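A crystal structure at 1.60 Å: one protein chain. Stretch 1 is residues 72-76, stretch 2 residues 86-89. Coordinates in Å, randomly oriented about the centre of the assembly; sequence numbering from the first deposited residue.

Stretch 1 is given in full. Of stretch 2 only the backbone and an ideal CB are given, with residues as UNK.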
# COMPACT_ATOMS: atom_id res chain seq x y z
N GLU A 72 -8.90 10.35 7.81
CA GLU A 72 -8.16 10.80 8.97
C GLU A 72 -8.91 10.39 10.23
O GLU A 72 -8.31 10.12 11.27
CB GLU A 72 -8.00 12.33 8.95
CG GLU A 72 -9.31 13.09 9.12
CD GLU A 72 -9.09 14.56 9.42
OE1 GLU A 72 -10.09 15.30 9.58
OE2 GLU A 72 -7.91 14.98 9.51
N LYS A 73 -10.24 10.34 10.13
CA LYS A 73 -11.09 10.00 11.26
C LYS A 73 -11.33 8.51 11.48
O LYS A 73 -11.18 8.02 12.60
CB LYS A 73 -12.44 10.70 11.12
CG LYS A 73 -13.40 10.44 12.27
CD LYS A 73 -14.73 11.14 12.05
CE LYS A 73 -15.68 10.88 13.21
NZ LYS A 73 -15.93 9.42 13.41
N GLU A 74 -11.69 7.78 10.43
CA GLU A 74 -11.96 6.36 10.61
C GLU A 74 -11.58 5.47 9.44
O GLU A 74 -11.18 5.94 8.38
CB GLU A 74 -13.43 6.16 10.96
CG GLU A 74 -14.40 6.43 9.83
CD GLU A 74 -15.78 6.80 10.32
OE1 GLU A 74 -16.24 6.22 11.33
OE2 GLU A 74 -16.42 7.67 9.70
N VAL A 75 -11.72 4.16 9.66
CA VAL A 75 -11.40 3.16 8.66
C VAL A 75 -12.62 2.29 8.38
O VAL A 75 -13.29 1.84 9.30
CB VAL A 75 -10.25 2.25 9.15
CG1 VAL A 75 -10.03 1.11 8.16
CG2 VAL A 75 -8.98 3.07 9.31
N TRP A 76 -12.89 2.06 7.10
CA TRP A 76 -14.00 1.20 6.70
C TRP A 76 -13.42 -0.06 6.07
O TRP A 76 -12.55 0.02 5.21
CB TRP A 76 -14.88 1.86 5.64
CG TRP A 76 -15.63 3.09 6.03
CD1 TRP A 76 -15.79 3.59 7.29
CD2 TRP A 76 -16.34 3.97 5.16
NE1 TRP A 76 -16.56 4.73 7.25
CE2 TRP A 76 -16.91 4.98 5.95
CE3 TRP A 76 -16.55 3.99 3.77
CZ2 TRP A 76 -17.68 6.02 5.41
CZ3 TRP A 76 -17.32 5.02 3.23
CH2 TRP A 76 -17.87 6.02 4.05
N UNK A 86 -17.27 -2.94 8.25
CA UNK A 86 -16.73 -2.72 9.59
C UNK A 86 -16.20 -1.30 9.69
O UNK A 86 -15.33 -0.90 8.92
CB UNK A 86 -15.63 -3.73 9.91
N UNK A 87 -16.75 -0.54 10.63
CA UNK A 87 -16.36 0.85 10.83
C UNK A 87 -15.58 0.98 12.14
O UNK A 87 -16.11 0.69 13.21
CB UNK A 87 -17.59 1.76 10.84
N UNK A 88 -14.33 1.42 12.04
CA UNK A 88 -13.48 1.57 13.22
C UNK A 88 -12.80 2.93 13.28
O UNK A 88 -12.49 3.53 12.25
CB UNK A 88 -12.42 0.47 13.24
N UNK A 89 -12.55 3.45 14.50
CA UNK A 89 -11.90 4.75 14.60
C UNK A 89 -10.46 4.68 14.10
O UNK A 89 -9.88 3.57 14.16
CB UNK A 89 -11.93 5.25 16.04

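The two stretches run antiparallel, their end-to-end directions 167° apart, and the register is fixed by backbone atoms that need no side-chain identity. Val 75 N donates to the carbonyl O of position 88 at 2.8 Å, and the N of position 88 donates to Val 75 O at 3.0 Å, each with an N-H...O angle of 171°. Val 75 and position 88 are thus a hydrogen-bonded pair, while Trp 76 and position 87 form the adjoining non-hydrogen-bonded pair, with CA atoms 4.8 Å apart.

Position 86 has extended backbone angles (-87/121), and its CA-to-CB bond points sideways; no atom of stretch 1 lies within 5.5 Å of the ideal CB. Stretch 1 therefore hardly constrains the side chain, although beta-branched residues suit such a backbone. The residue is Val 86, chi1 t. Its backbone matters more than its side chain: Val 86 O lies 3.3 Å from Trp 76 CA in a CA-H...O contact.

Position 87 is the most informative. Its CB lies on the same sheet face as the Trp 76 side chain, 4.4 Å from Trp 76 CD1 and 4.7 Å from Glu 74 OE1. An indole flank and a carboxylate so close together admit two solutions: an aliphatic side chain packing on the ring, or a longer basic or polar one reaching the acid. At -109/119, beta-branching is again comfortable. The deposited residue is Ile 87, chi1 m and chi2 t, which takes the apolar option. Its CG2 approaches Trp 76 CD1 obliquely at 4.0 Å and also sits 3.2 Å from Glu 74 OE1, a close approach that offers the carboxylate no polar hydrogen. The backbone adds a CA-H...O contact, Ile 87 CA to Val 75 O, at 3.6 Å.

Position 88 directs its CB to the other face, shared with Val 75. The ideal CB is 4.3 Å from Val 75 O, but that acceptor is already engaged by the backbone N. Small polar, threonine-like or aliphatic side chains would all fit beside the valine. Ser 88, chi1 m, is found; its OG makes no hydrogen bond to stretch 1, so the pairing here rests on the backbone.

At position 89 the CB points away, 4.5 Å from Lys 73 O, and no backbone N-H bond to stretch 1 is required. Many residues would serve, and phi of -67° is compatible with proline. Pro 89 is deposited, its ring C-gamma exo; the nearest contact is through its backbone, Pro 89 C to Lys 73 O at 3.7 Å.

Stretch 2 (86-89) VISP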
# COMPACT_ATOMS: atom_id res chain seq x y z
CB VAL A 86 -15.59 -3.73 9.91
CG1 VAL A 86 -15.19 -3.61 11.38
CG2 VAL A 86 -16.04 -5.15 9.59
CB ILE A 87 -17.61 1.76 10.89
CG1 ILE A 87 -18.43 1.60 9.61
CG2 ILE A 87 -17.19 3.22 11.07
CD1 ILE A 87 -19.70 2.43 9.58
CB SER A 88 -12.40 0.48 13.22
OG SER A 88 -12.96 -0.81 13.10
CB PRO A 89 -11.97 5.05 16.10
CG PRO A 89 -13.19 4.31 16.55
CD PRO A 89 -13.06 3.01 15.81
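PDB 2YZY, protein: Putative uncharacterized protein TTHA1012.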